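Protein SCO1 homolog 1, mitochondrial (Arabidopsis thaliana, PDB 6N5U) binds copper(I) and is thought to act as a mitochondrial metallochaperone that delivers copper to cytochrome c oxidase. Local coordinates at residues A[12-24]-A[96-109]. Sequence-based numbering, arbitrary orientation.
Sequences PFSLIRDDGKRVT and LIGLTGSPEEIKSV
I97 lays its CG2 methyl against the aliphatic part of R17, whose guanidinium turns back to D19 in a salt bridge. At G98 the backbone N-H donates almost straight (170°) to D18 OD2 at 2.9 Å, on the anti side of the carboxylate. D18 reaches it because CG sits between its own backbone N and carbonyl carbon (chi1 66°); its other oxygen, OD1, accepts from H86. Glycine suits position 98: with no side chain, it lets the D18 carboxylate come up close to its N-H. L99 is the hydrophobic centre: its forked end lies on one face of the sheet, where CD1 meets L15 CD1 at 3.8 Å and the F13 ring, while CD2 packs 3.6 Å from V23 CG2. T100 pairs with I16 through two reciprocal backbone bonds, while its hydroxyl OG1 is hydrogen-bonded to the backbone carbonyl O of D80. G101, nearly fully extended, links strand 97-100 to the helix, and its CA lies 3.8 Å from I16 CD1. S102 caps the helix and forms a capping box with E105. The E105 chain, extended beyond CG, carries OE2 to R22 NH1 at 3.0 Å, a salt bridge with the two planar groups turned 73° apart; OE1 accepts from the S102 backbone N. Farther along, I106 CD1 touches L15 CD2 at 3.7 Å. V109 CG2 rests on F13 CB at 3.8 Å and meets the ring obliquely, while V109 CG1 meets L15 CD1. Strand 14-17 of the N-terminal hairpin thus pairs antiparallel with strand 97-100, leaving strand 22-24 at the edge of the central sheet of the copper-binding, thioredoxin-fold domain of the SCO family.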
loop_
_atom_site.group_PDB
_atom_site.type_symbol
_atom_site.label_atom_id
_atom_site.label_comp_id
_atom_site.label_asym_id
_atom_site.label_seq_id
_atom_site.Cartn_x
_atom_site.Cartn_y
_atom_site.Cartn_z
ATOM N N PRO A 12 4.139 -0.776 -14.914
ATOM C CA PRO A 12 5.531 -0.674 -14.425
ATOM C C PRO A 12 5.895 0.534 -13.567
ATOM O O PRO A 12 5.418 1.654 -13.785
ATOM C CB PRO A 12 6.355 -0.673 -15.714
ATOM C CG PRO A 12 5.513 -1.416 -16.690
ATOM C CD PRO A 12 4.105 -1.042 -16.368
ATOM N N PHE A 13 6.767 0.283 -12.592
ATOM C CA PHE A 13 7.311 1.289 -11.690
ATOM C C PHE A 13 8.745 0.925 -11.327
ATOM O O PHE A 13 9.124 -0.240 -11.438
ATOM C CB PHE A 13 6.450 1.428 -10.416
ATOM C CG PHE A 13 6.315 0.205 -9.536
ATOM C CD1 PHE A 13 7.316 -0.136 -8.631
ATOM C CD2 PHE A 13 5.154 -0.561 -9.555
ATOM C CE1 PHE A 13 7.185 -1.254 -7.809
ATOM C CE2 PHE A 13 5.014 -1.670 -8.712
ATOM C CZ PHE A 13 6.033 -2.007 -7.845
ATOM N N SER A 14 9.536 1.921 -10.898
ATOM C CA SER A 14 10.889 1.730 -10.402
ATOM C C SER A 14 10.953 2.540 -9.119
ATOM O O SER A 14 11.034 3.764 -9.160
ATOM C CB SER A 14 11.941 2.172 -11.415
ATOM O OG SER A 14 13.209 1.642 -11.059
ATOM N N LEU A 15 10.802 1.859 -7.982
ATOM C CA LEU A 15 10.771 2.486 -6.664
ATOM C C LEU A 15 11.903 1.959 -5.774
ATOM O O LEU A 15 12.649 1.069 -6.192
ATOM C CB LEU A 15 9.381 2.260 -6.006
ATOM C CG LEU A 15 8.171 2.942 -6.678
ATOM C CD1 LEU A 15 6.878 2.422 -6.131
ATOM C CD2 LEU A 15 8.196 4.430 -6.479
ATOM N N ILE A 16 12.052 2.541 -4.570
ATOM C CA ILE A 16 13.046 2.129 -3.584
ATOM C C ILE A 16 12.311 1.537 -2.390
ATOM O O ILE A 16 11.421 2.183 -1.828
ATOM C CB ILE A 16 14.019 3.263 -3.181
ATOM C CG1 ILE A 16 14.748 3.826 -4.418
ATOM C CG2 ILE A 16 15.046 2.761 -2.160
ATOM C CD1 ILE A 16 14.318 5.166 -4.834
ATOM N N ARG A 17 12.665 0.292 -2.029
ATOM C CA ARG A 17 12.070 -0.443 -0.918
ATOM C C ARG A 17 12.651 0.044 0.420
ATOM O O ARG A 17 13.731 0.622 0.438
ATOM C CB ARG A 17 12.275 -1.943 -1.143
ATOM C CG ARG A 17 11.443 -2.853 -0.257
ATOM C CD ARG A 17 11.469 -4.266 -0.780
ATOM N NE ARG A 17 12.790 -4.873 -0.628
ATOM C CZ ARG A 17 13.212 -5.930 -1.313
ATOM N NH1 ARG A 17 12.428 -6.498 -2.225
ATOM N NH2 ARG A 17 14.420 -6.431 -1.093
ATOM N N ASP A 18 11.923 -0.175 1.527
ATOM C CA ASP A 18 12.272 0.218 2.905
ATOM C C ASP A 18 13.655 -0.282 3.376
ATOM O O ASP A 18 14.167 0.209 4.380
ATOM C CB ASP A 18 11.166 -0.212 3.893
ATOM C CG ASP A 18 11.008 -1.708 4.031
ATOM O OD1 ASP A 18 11.754 -2.313 4.836
ATOM O OD2 ASP A 18 10.150 -2.277 3.332
ATOM N N ASP A 19 14.241 -1.256 2.657
ATOM C CA ASP A 19 15.552 -1.820 2.952
ATOM C C ASP A 19 16.660 -1.101 2.182
ATOM O O ASP A 19 17.835 -1.356 2.429
ATOM C CB ASP A 19 15.557 -3.331 2.673
ATOM C CG ASP A 19 15.332 -3.750 1.233
ATOM O OD1 ASP A 19 14.840 -2.914 0.431
ATOM O OD2 ASP A 19 15.638 -4.912 0.905
ATOM N N GLY A 20 16.274 -0.190 1.290
ATOM C CA GLY A 20 17.191 0.580 0.457
ATOM C C GLY A 20 17.396 0.014 -0.938
ATOM O O GLY A 20 18.029 0.664 -1.766
ATOM N N LYS A 21 16.867 -1.194 -1.218
ATOM C CA LYS A 21 16.970 -1.863 -2.516
ATOM C C LYS A 21 16.044 -1.216 -3.544
ATOM O O LYS A 21 14.923 -0.837 -3.201
ATOM C CB LYS A 21 16.597 -3.355 -2.388
ATOM C CG LYS A 21 17.078 -4.229 -3.555
ATOM C CD LYS A 21 16.422 -5.613 -3.591
ATOM C CE LYS A 21 17.219 -6.639 -4.370
ATOM N NZ LYS A 21 16.978 -6.564 -5.835
ATOM N N ARG A 22 16.495 -1.117 -4.812
ATOM C CA ARG A 22 15.644 -0.619 -5.887
ATOM C C ARG A 22 14.804 -1.798 -6.372
ATOM O O ARG A 22 15.323 -2.898 -6.593
ATOM C CB ARG A 22 16.435 0.014 -7.042
ATOM C CG ARG A 22 15.509 0.620 -8.109
ATOM C CD ARG A 22 16.226 1.439 -9.168
ATOM N NE ARG A 22 16.838 2.649 -8.616
ATOM C CZ ARG A 22 16.190 3.788 -8.393
ATOM N NH1 ARG A 22 14.894 3.891 -8.669
ATOM N NH2 ARG A 22 16.833 4.835 -7.888
ATOM N N VAL A 23 13.499 -1.574 -6.494
ATOM C CA VAL A 23 12.549 -2.600 -6.915
ATOM C C VAL A 23 11.687 -2.145 -8.107
ATOM O O VAL A 23 11.598 -0.951 -8.404
ATOM C CB VAL A 23 11.659 -3.086 -5.729
ATOM C CG1 VAL A 23 12.476 -3.788 -4.647
ATOM C CG2 VAL A 23 10.845 -1.940 -5.146
ATOM N N THR A 24 11.059 -3.125 -8.776
ATOM C CA THR A 24 10.076 -2.946 -9.837
ATOM C C THR A 24 8.873 -3.817 -9.450
ATOM O O THR A 24 8.893 -4.457 -8.394
ATOM C CB THR A 24 10.640 -3.248 -11.252
ATOM O OG1 THR A 24 11.062 -4.607 -11.355
ATOM C CG2 THR A 24 11.753 -2.310 -11.662
ATOM N N LEU A 96 5.009 -6.088 6.206
ATOM C CA LEU A 96 4.638 -4.906 5.427
ATOM C C LEU A 96 5.842 -4.223 4.775
ATOM O O LEU A 96 6.660 -3.622 5.462
ATOM C CB LEU A 96 3.785 -3.908 6.267
ATOM C CG LEU A 96 3.447 -2.504 5.699
ATOM C CD1 LEU A 96 2.578 -2.568 4.466
ATOM C CD2 LEU A 96 2.747 -1.679 6.735
ATOM N N ILE A 97 5.910 -4.300 3.433
ATOM C CA ILE A 97 6.902 -3.678 2.543
ATOM C C ILE A 97 6.542 -2.189 2.373
ATOM O O ILE A 97 5.375 -1.850 2.155
ATOM C CB ILE A 97 6.890 -4.427 1.165
ATOM C CG1 ILE A 97 7.412 -5.875 1.318
ATOM C CG2 ILE A 97 7.644 -3.660 0.053
ATOM C CD1 ILE A 97 7.406 -6.713 0.016
ATOM N N GLY A 98 7.547 -1.334 2.445
ATOM C CA GLY A 98 7.401 0.099 2.253
ATOM C C GLY A 98 8.124 0.545 1.002
ATOM O O GLY A 98 9.297 0.219 0.835
ATOM N N LEU A 99 7.417 1.242 0.077
ATOM C CA LEU A 99 7.969 1.747 -1.182
ATOM C C LEU A 99 7.921 3.242 -1.209
ATOM O O LEU A 99 6.923 3.852 -0.839
ATOM C CB LEU A 99 7.249 1.195 -2.415
ATOM C CG LEU A 99 7.130 -0.320 -2.601
ATOM C CD1 LEU A 99 6.401 -0.632 -3.895
ATOM C CD2 LEU A 99 8.490 -1.012 -2.600
ATOM N N THR A 100 9.007 3.832 -1.653
ATOM C CA THR A 100 9.181 5.268 -1.764
ATOM C C THR A 100 9.926 5.538 -3.110
ATOM O O THR A 100 10.076 4.610 -3.923
ATOM C CB THR A 100 9.874 5.777 -0.466
ATOM O OG1 THR A 100 9.763 7.198 -0.364
ATOM C CG2 THR A 100 11.346 5.323 -0.334
ATOM N N GLY A 101 10.365 6.785 -3.329
ATOM C CA GLY A 101 11.125 7.160 -4.514
ATOM C C GLY A 101 11.312 8.653 -4.667
ATOM O O GLY A 101 11.161 9.414 -3.704
ATOM N N SER A 102 11.658 9.071 -5.890
ATOM C CA SER A 102 11.820 10.462 -6.252
ATOM C C SER A 102 10.406 11.022 -6.467
ATOM O O SER A 102 9.521 10.240 -6.831
ATOM C CB SER A 102 12.647 10.583 -7.533
ATOM O OG SER A 102 11.933 10.225 -8.706
ATOM N N PRO A 103 10.145 12.351 -6.303
ATOM C CA PRO A 103 8.780 12.856 -6.544
ATOM C C PRO A 103 8.213 12.515 -7.927
ATOM O O PRO A 103 6.986 12.421 -8.066
ATOM C CB PRO A 103 8.908 14.366 -6.290
ATOM C CG PRO A 103 10.097 14.507 -5.406
ATOM C CD PRO A 103 11.049 13.447 -5.879
ATOM N N GLU A 104 9.112 12.316 -8.932
ATOM C CA GLU A 104 8.798 11.940 -10.321
ATOM C C GLU A 104 8.445 10.453 -10.383
ATOM O O GLU A 104 7.486 10.088 -11.051
ATOM C CB GLU A 104 9.994 12.248 -11.239
ATOM C CG GLU A 104 9.658 12.284 -12.720
ATOM C CD GLU A 104 10.845 12.153 -13.664
ATOM O OE1 GLU A 104 11.719 13.052 -13.663
ATOM O OE2 GLU A 104 10.898 11.149 -14.410
ATOM N N GLU A 105 9.219 9.600 -9.687
ATOM C CA GLU A 105 9.000 8.152 -9.606
ATOM C C GLU A 105 7.625 7.869 -8.992
ATOM O O GLU A 105 6.872 7.050 -9.541
ATOM C CB GLU A 105 10.122 7.464 -8.798
ATOM C CG GLU A 105 11.317 7.078 -9.653
ATOM C CD GLU A 105 12.580 6.619 -8.948
ATOM O OE1 GLU A 105 12.578 6.518 -7.702
ATOM O OE2 GLU A 105 13.583 6.363 -9.651
ATOM N N ILE A 106 7.292 8.599 -7.894
ATOM C CA ILE A 106 6.021 8.546 -7.157
ATOM C C ILE A 106 4.867 9.041 -8.041
ATOM O O ILE A 106 3.773 8.482 -7.973
ATOM C CB ILE A 106 6.127 9.341 -5.823
ATOM C CG1 ILE A 106 7.186 8.729 -4.841
ATOM C CG2 ILE A 106 4.766 9.550 -5.137
ATOM C CD1 ILE A 106 7.005 7.231 -4.383
ATOM N N LYS A 107 5.124 10.064 -8.881
ATOM C CA LYS A 107 4.154 10.652 -9.818
ATOM C C LYS A 107 3.753 9.620 -10.877
ATOM O O LYS A 107 2.574 9.526 -11.228
ATOM C CB LYS A 107 4.757 11.919 -10.484
ATOM C CG LYS A 107 3.860 12.676 -11.455
ATOM C CD LYS A 107 4.683 13.661 -12.305
ATOM C CE LYS A 107 3.974 14.104 -13.575
ATOM N NZ LYS A 107 4.870 14.884 -14.480
ATOM N N SER A 108 4.743 8.855 -11.384
ATOM C CA SER A 108 4.554 7.829 -12.404
ATOM C C SER A 108 3.708 6.652 -11.883
ATOM O O SER A 108 2.798 6.200 -12.586
ATOM C CB SER A 108 5.908 7.349 -12.914
ATOM O OG SER A 108 5.812 6.200 -13.738
ATOM N N VAL A 109 3.988 6.183 -10.648
ATOM C CA VAL A 109 3.260 5.047 -10.060
ATOM C C VAL A 109 1.821 5.448 -9.643
ATOM O O VAL A 109 0.901 4.651 -9.834
ATOM C CB VAL A 109 4.059 4.326 -8.932
ATOM C CG1 VAL A 109 4.236 5.200 -7.690
ATOM C CG2 VAL A 109 3.441 2.971 -8.592
#